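Myo-inositol 2-dehydrogenase (Lactobacillus plantarum WCFS1, PDB 3CEA) probably catalyses the NAD-dependent oxidation of myo-inositol at its 2-hydroxyl, binding the dinucleotide in a Rossmann-type domain. Local coordinates at residues Ser128-Arg133 with Asp190-Arg195; Asp162-Met167 with Gly243-His248. All coordinates share one frame; numbering follows the deposited sequence. Where two conformers were deposited one is given.

Contact 1. Residues Ser128-Arg133 with Asp190-Arg195; sequences SGFMRR and DIDLIR. With NAD (nicotinamide-adenine-dinucleotide), chain E.
R133 grips the carboxylate of D192 side-on, a worked example of how one acidic side chain can be held on two fronts. NE of R133 meets OD2 of D192 at 2.8 Å in a nearly straight bond (171°), on the syn side, while NH2 of R133 reaches OD1 of D192 at 2.8 Å from above the carboxylate plane. The same carboxylate lies stacked on F130, its plane only 7° from that of the ring, and CB of D192 stands over the ring centre, 4.0 Å from the centroid, in a CH-pi contact. D192 gets there because its CG lies anti to its backbone N (chi1 177°). An alanine in place of R133 would probably leave the buried D192 carboxylate without its charged mate and free to slide off the F130 ring. Against this tight half, the R132 end, though also buried, is held less fully: NH1 alone makes the salt bridge to OD1 of D190 (2.8 Å), and a water donating to OD2 of D190 takes a weak bond from NH2 of R132. Selenomethionine M131, just before the two arginines, turns its SE and CE to the NAD carboxamide oxygen. The loop after the last Rossmann strand, 126-127, thus docks beside NAD on helix 182-198 of the GFO/IDH/MocA C-terminal domain, whose I191 and I194 pack on strand 237-243.

Contact 2. Residues Asp162-Met167 with Gly243-His248; sequences DPISGM and GRHAAH
D162 and A246 are joined through the backbone, the first of three kinds of interaction here. N of D162 donates to O of G243 (2.9 Å), N of A246 to O of D162 (3.0 Å), and N of I164 to O of A246 (2.8 Å). The parallel pairing of strands 153-163 and 237-243 in the mixed sheet of the GFO/IDH/MocA C-terminal domain thus continues past the corner at R244, as a bridge of P163 with A246. A water donates to both O of P163 and O of R244.

Charge comes next: NH1 of R244 approaches OD2 of D162 at 3.2 Å, in the guanidinium plane but with the carboxylate turned 59° from it. NH2 of R244 has a further salt bridge to D185.

The aromatic contacts centre on H245. CG1 of I164 sits over one face of the imidazole, 3.8 Å from the centroid and offset toward the rim, while SE of selenomethionine M167 lies at the ring edge, its chain bent at chi2 (-66°). ND1 of H245 is hydrogen-bonded to O of S259 of the second subunit.

Chemically, then, H245 serves both inside and between subunits: its ring packs on I164 and M167, and its nitrogen reaches across the interface.

How the contacts relate
The two contacts cross along the chain, in the order 128-133, 162-167, 190-195, 243-248, so that each encloses one segment of the other. Their centres lie 22 Å apart, and their nearest atoms are about 8 Å from each other without touching. Helix 182-198 is common ground: it supplies one side of contact 1, and its M186 touches side chains of both R132 and D162. Strand 237-243 does likewise, packing against that helix at contact 1 and ending at contact 2. Contact 1 joins the NAD-binding part to the C-terminal domain beside the nicotinamide, whereas contact 2 lies within that domain and faces a neighbouring subunit, so the shared helix and sheet connect the cofactor region with the assembly interface.

Contact 1. Residues Ser128-Arg133 with Asp190-Arg195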
loop_
_atom_site.group_PDB
_atom_site.type_symbol
_atom_site.label_atom_id
_atom_site.label_comp_id
_atom_site.label_asym_id
_atom_site.label_seq_id
_atom_site.Cartn_x
_atom_site.Cartn_y
_atom_site.Cartn_z
ATOM N N SER A 128 7.546 -31.363 -15.665
ATOM C CA SER A 128 7.219 -31.218 -14.247
ATOM C C SER A 128 6.204 -30.089 -14.036
ATOM O O SER A 128 5.753 -29.461 -14.999
ATOM C CB SER A 128 8.489 -30.975 -13.422
ATOM O OG SER A 128 9.043 -29.696 -13.686
ATOM N N GLY A 129 5.847 -29.827 -12.778
ATOM C CA GLY A 129 4.840 -28.814 -12.468
ATOM C C GLY A 129 5.271 -27.607 -11.652
ATOM O O GLY A 129 4.554 -27.187 -10.742
ATOM N N PHE A 130 6.432 -27.035 -11.968
ATOM C CA PHE A 130 6.849 -25.786 -11.323
ATOM C C PHE A 130 6.206 -24.595 -12.027
ATOM O O PHE A 130 6.836 -23.930 -12.861
ATOM C CB PHE A 130 8.376 -25.646 -11.278
ATOM C CG PHE A 130 9.052 -26.595 -10.325
ATOM C CD1 PHE A 130 8.698 -26.629 -8.977
ATOM C CD2 PHE A 130 10.065 -27.442 -10.771
ATOM C CE1 PHE A 130 9.330 -27.505 -8.091
ATOM C CE2 PHE A 130 10.706 -28.319 -9.893
ATOM C CZ PHE A 130 10.337 -28.350 -8.551
HETATM N N MSE A 131 4.946 -24.336 -11.681
HETATM C CA MSE A 131 4.119 -23.354 -12.381
HETATM C C MSE A 131 4.537 -21.900 -12.146
HETATM O O MSE A 131 4.291 -21.043 -12.999
HETATM C CB MSE A 131 2.629 -23.548 -12.049
HETATM C CG MSE A 131 2.174 -22.980 -10.705
HETATM SE SE MSE A 131 2.948 -23.909 -9.181
HETATM C CE MSE A 131 2.205 -22.825 -7.784
ATOM N N ARG A 132 5.168 -21.628 -11.002
ATOM C CA ARG A 132 5.535 -20.254 -10.629
ATOM C C ARG A 132 6.457 -19.588 -11.645
ATOM O O ARG A 132 6.471 -18.362 -11.760
ATOM C CB ARG A 132 6.153 -20.197 -9.228
ATOM C CG ARG A 132 5.195 -20.607 -8.122
ATOM C CD ARG A 132 5.743 -20.259 -6.756
ATOM N NE ARG A 132 4.989 -20.920 -5.691
ATOM C CZ ARG A 132 5.358 -20.943 -4.414
ATOM N NH1 ARG A 132 6.476 -20.343 -4.028
ATOM N NH2 ARG A 132 4.610 -21.577 -3.521
ATOM N N ARG A 133 7.207 -20.401 -12.386
ATOM C CA ARG A 133 8.077 -19.911 -13.458
ATOM C C ARG A 133 7.281 -19.301 -14.616
ATOM O O ARG A 133 7.806 -18.490 -15.383
ATOM C CB ARG A 133 8.976 -21.033 -13.982
ATOM C CG ARG A 133 10.069 -21.475 -13.021
ATOM C CD ARG A 133 11.299 -21.922 -13.797
ATOM N NE ARG A 133 12.250 -22.669 -12.975
ATOM C CZ ARG A 133 13.462 -23.040 -13.382
ATOM N NH1 ARG A 133 13.889 -22.732 -14.602
ATOM N NH2 ARG A 133 14.256 -23.722 -12.565
ATOM N N ASP A 190 9.972 -22.484 -3.943
ATOM C CA ASP A 190 10.929 -21.405 -3.700
ATOM C C ASP A 190 12.364 -21.849 -3.973
ATOM O O ASP A 190 13.176 -21.066 -4.473
ATOM C CB ASP A 190 10.805 -20.883 -2.266
ATOM C CG ASP A 190 9.405 -20.383 -1.939
ATOM O OD1 ASP A 190 8.851 -19.588 -2.737
ATOM O OD2 ASP A 190 8.866 -20.775 -0.874
ATOM N N ILE A 191 12.664 -23.105 -3.642
ATOM C CA ILE A 191 13.970 -23.700 -3.935
ATOM C C ILE A 191 14.272 -23.605 -5.428
ATOM O O ILE A 191 15.337 -23.118 -5.820
ATOM C CB ILE A 191 14.064 -25.168 -3.439
ATOM C CG1 ILE A 191 14.097 -25.204 -1.909
ATOM C CG2 ILE A 191 15.304 -25.862 -4.021
ATOM C CD1 ILE A 191 13.899 -26.573 -1.298
ATOM N N ASP A 192 13.319 -24.049 -6.248
ATOM C CA ASP A 192 13.426 -23.955 -7.704
ATOM C C ASP A 192 13.607 -22.507 -8.160
ATOM O O ASP A 192 14.426 -22.223 -9.038
ATOM C CB ASP A 192 12.195 -24.570 -8.375
ATOM C CG ASP A 192 12.226 -24.437 -9.891
ATOM O OD1 ASP A 192 13.045 -25.131 -10.532
ATOM O OD2 ASP A 192 11.428 -23.640 -10.439
ATOM N N LEU A 193 12.842 -21.599 -7.554
ATOM C CA LEU A 193 12.900 -20.174 -7.884
ATOM C C LEU A 193 14.265 -19.583 -7.566
ATOM O O LEU A 193 14.806 -18.801 -8.345
ATOM C CB LEU A 193 11.805 -19.398 -7.143
ATOM C CG LEU A 193 10.343 -19.637 -7.541
ATOM C CD1 LEU A 193 9.411 -19.058 -6.488
ATOM C CD2 LEU A 193 10.024 -19.071 -8.927
ATOM N N ILE A 194 14.822 -19.975 -6.423
ATOM C CA ILE A 194 16.138 -19.510 -6.001
ATOM C C ILE A 194 17.220 -20.014 -6.962
ATOM O O ILE A 194 18.091 -19.244 -7.374
ATOM C CB ILE A 194 16.415 -19.887 -4.519
ATOM C CG1 ILE A 194 15.574 -18.992 -3.603
ATOM C CG2 ILE A 194 17.890 -19.743 -4.164
ATOM C CD1 ILE A 194 15.275 -19.584 -2.249
ATOM N N ARG A 195 17.136 -21.291 -7.337
ATOM C CA ARG A 195 18.046 -21.880 -8.324
ATOM C C ARG A 195 17.930 -21.152 -9.661
ATOM O O ARG A 195 18.939 -20.849 -10.306
ATOM C CB ARG A 195 17.757 -23.370 -8.517
ATOM C CG ARG A 195 18.069 -24.242 -7.302
ATOM C CD ARG A 195 18.086 -25.731 -7.651
ATOM N NE ARG A 195 19.194 -26.068 -8.543
ATOM C CZ ARG A 195 19.071 -26.306 -9.848
ATOM N NH1 ARG A 195 17.882 -26.262 -10.431
ATOM N NH2 ARG A 195 20.145 -26.593 -10.570
HETATM P PA NAD E . -5.676 -34.619 -3.435
HETATM O O1A NAD E . -6.576 -33.465 -3.216
HETATM O O2A NAD E . -5.628 -35.512 -2.255
HETATM O O5B NAD E . -6.143 -35.408 -4.758
HETATM C C5B NAD E . -5.598 -36.672 -5.081
HETATM C C4B NAD E . -6.448 -37.341 -6.158
HETATM O O4B NAD E . -5.769 -38.457 -6.708
HETATM C C3B NAD E . -7.771 -37.851 -5.611
HETATM O O3B NAD E . -8.785 -37.445 -6.496
HETATM C C2B NAD E . -7.639 -39.362 -5.611
HETATM O O2B NAD E . -8.851 -40.010 -5.927
HETATM C C1B NAD E . -6.583 -39.615 -6.675
HETATM N N9A NAD E . -5.776 -40.811 -6.369
HETATM C C8A NAD E . -5.110 -41.083 -5.199
HETATM N N7A NAD E . -4.484 -42.276 -5.320
HETATM C C5A NAD E . -4.746 -42.772 -6.550
HETATM C C6A NAD E . -4.361 -43.949 -7.184
HETATM N N6A NAD E . -3.398 -44.694 -6.651
HETATM N N1A NAD E . -4.790 -44.195 -8.476
HETATM C C2A NAD E . -5.596 -43.279 -9.133
HETATM N N3A NAD E . -5.976 -42.111 -8.495
HETATM C C4A NAD E . -5.558 -41.861 -7.224
HETATM O O3 NAD E . -4.189 -34.111 -3.791
HETATM P PN NAD E . -3.926 -32.733 -4.584
HETATM O O1N NAD E . -4.923 -32.597 -5.673
HETATM O O2N NAD E . -3.768 -31.671 -3.570
HETATM O O5D NAD E . -2.474 -32.929 -5.243
HETATM C C5D NAD E . -2.100 -34.073 -5.974
HETATM C C4D NAD E . -0.660 -33.880 -6.439
HETATM O O4D NAD E . -0.476 -32.558 -6.916
HETATM C C3D NAD E . 0.336 -34.104 -5.312
HETATM O O3D NAD E . 1.344 -34.980 -5.759
HETATM C C2D NAD E . 0.906 -32.730 -5.021
HETATM O O2D NAD E . 2.282 -32.777 -4.734
HETATM C C1D NAD E . 0.635 -31.938 -6.293
HETATM N N1N NAD E . 0.363 -30.515 -6.007
HETATM C C2N NAD E . 1.069 -29.557 -6.690
HETATM C C3N NAD E . 0.841 -28.199 -6.444
HETATM C C7N NAD E . 1.476 -27.142 -7.302
HETATM O O7N NAD E . 1.589 -25.838 -6.781
HETATM N N7N NAD E . 1.918 -27.449 -8.525
HETATM C C4N NAD E . -0.110 -27.825 -5.497
HETATM C C5N NAD E . -0.822 -28.804 -4.807
HETATM C C6N NAD E . -0.575 -30.151 -5.073
HETATM O O HOH W 1 6.859 -22.298 -1.412
#

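Contact 2. Residues Asp162-Met167 with Gly243-His248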
loop_
_atom_site.group_PDB
_atom_site.type_symbol
_atom_site.label_atom_id
_atom_site.label_comp_id
_atom_site.label_asym_id
_atom_site.label_seq_id
_atom_site.Cartn_x
_atom_site.Cartn_y
_atom_site.Cartn_z
ATOM N N ASP A 162 -0.207 -21.580 3.650
ATOM C CA ASP A 162 -1.636 -21.819 3.444
ATOM C C ASP A 162 -2.460 -21.129 4.536
ATOM O O ASP A 162 -1.941 -20.860 5.621
ATOM C CB ASP A 162 -1.931 -23.323 3.460
ATOM C CG ASP A 162 -1.569 -24.019 2.158
ATOM O OD1 ASP A 162 -1.139 -23.347 1.194
ATOM O OD2 ASP A 162 -1.723 -25.259 2.096
ATOM N N PRO A 163 -3.744 -20.831 4.249
ATOM C CA PRO A 163 -4.635 -20.287 5.278
ATOM C C PRO A 163 -5.218 -21.356 6.201
ATOM O O PRO A 163 -5.255 -22.530 5.836
ATOM C CB PRO A 163 -5.749 -19.634 4.461
ATOM C CG PRO A 163 -5.805 -20.426 3.208
ATOM C CD PRO A 163 -4.422 -20.953 2.943
ATOM N N ILE A 164 -5.684 -20.933 7.378
ATOM C CA ILE A 164 -6.277 -21.828 8.385
ATOM C C ILE A 164 -7.479 -22.626 7.851
ATOM O O ILE A 164 -7.748 -23.743 8.311
ATOM C CB ILE A 164 -6.691 -21.051 9.674
ATOM C CG1 ILE A 164 -5.484 -20.335 10.293
ATOM C CG2 ILE A 164 -7.338 -21.988 10.706
ATOM C CD1 ILE A 164 -5.843 -19.275 11.338
ATOM N N SER A 165 -8.195 -22.050 6.887
ATOM C CA SER A 165 -9.339 -22.710 6.257
ATOM C C SER A 165 -8.930 -23.978 5.505
ATOM O O SER A 165 -9.739 -24.891 5.327
ATOM C CB SER A 165 -10.061 -21.748 5.311
ATOM O OG SER A 165 -9.197 -21.303 4.277
ATOM N N GLY A 166 -7.669 -24.025 5.079
ATOM C CA GLY A 166 -7.127 -25.170 4.346
ATOM C C GLY A 166 -6.629 -26.317 5.211
ATOM O O GLY A 166 -6.189 -27.340 4.685
HETATM N N MSE A 167 -6.702 -26.157 6.532
HETATM C CA MSE A 167 -6.230 -27.184 7.468
HETATM C C MSE A 167 -6.930 -28.538 7.314
HETATM O O MSE A 167 -6.277 -29.583 7.376
HETATM C CB MSE A 167 -6.315 -26.699 8.922
HETATM C CG MSE A 167 -5.102 -25.883 9.385
HETATM SE SE MSE A 167 -3.407 -26.887 9.480
HETATM C CE MSE A 167 -3.917 -28.203 10.839
ATOM N N GLY A 243 4.283 -22.827 5.685
ATOM C CA GLY A 243 3.301 -22.807 6.761
ATOM C C GLY A 243 1.921 -23.209 6.291
ATOM O O GLY A 243 1.670 -23.301 5.084
ATOM N N ARG A 244 1.028 -23.447 7.253
ATOM C CA ARG A 244 -0.322 -23.932 6.975
ATOM C C ARG A 244 -1.384 -23.287 7.875
ATOM O O ARG A 244 -2.507 -23.788 7.962
ATOM C CB ARG A 244 -0.381 -25.460 7.137
ATOM C CG ARG A 244 0.786 -26.213 6.516
ATOM C CD ARG A 244 0.347 -27.559 6.000
ATOM N NE ARG A 244 1.365 -28.177 5.153
ATOM C CZ ARG A 244 1.476 -27.997 3.837
ATOM N NH1 ARG A 244 0.630 -27.205 3.185
ATOM N NH2 ARG A 244 2.439 -28.617 3.168
ATOM N N HIS A 245 -1.041 -22.178 8.529
ATOM C CA HIS A 245 -1.922 -21.596 9.542
ATOM C C HIS A 245 -2.029 -20.063 9.519
ATOM O O HIS A 245 -2.165 -19.432 10.572
ATOM C CB HIS A 245 -1.490 -22.071 10.932
ATOM C CG HIS A 245 -2.630 -22.486 11.809
ATOM N ND1 HIS A 245 -3.242 -21.624 12.694
ATOM C CD2 HIS A 245 -3.267 -23.674 11.938
ATOM C CE1 HIS A 245 -4.206 -22.264 13.333
ATOM N NE2 HIS A 245 -4.243 -23.509 12.891
ATOM N N ALA A 246 -1.981 -19.466 8.328
ATOM C CA ALA A 246 -2.208 -18.026 8.187
ATOM C C ALA A 246 -3.694 -17.692 8.325
ATOM O O ALA A 246 -4.554 -18.442 7.854
ATOM C CB ALA A 246 -1.663 -17.513 6.862
ATOM N N ALA A 247 -3.981 -16.566 8.975
ATOM C CA ALA A 247 -5.354 -16.110 9.181
ATOM C C ALA A 247 -5.904 -15.314 7.993
ATOM O O ALA A 247 -7.092 -15.414 7.680
ATOM C CB ALA A 247 -5.457 -15.295 10.461
ATOM N N HIS A 248 -5.042 -14.543 7.331
ATOM C CA HIS A 248 -5.475 -13.635 6.260
ATOM C C HIS A 248 -5.803 -14.313 4.927
ATOM O O HIS A 248 -6.722 -13.893 4.222
ATOM C CB HIS A 248 -4.469 -12.492 6.064
ATOM C CG HIS A 248 -3.128 -12.929 5.561
ATOM N ND1 HIS A 248 -2.249 -13.670 6.322
ATOM C CD2 HIS A 248 -2.502 -12.697 4.382
ATOM C CE1 HIS A 248 -1.147 -13.892 5.627
ATOM N NE2 HIS A 248 -1.273 -13.311 4.447
HETATM O O HOH W 2 -3.623 -24.956 5.820
#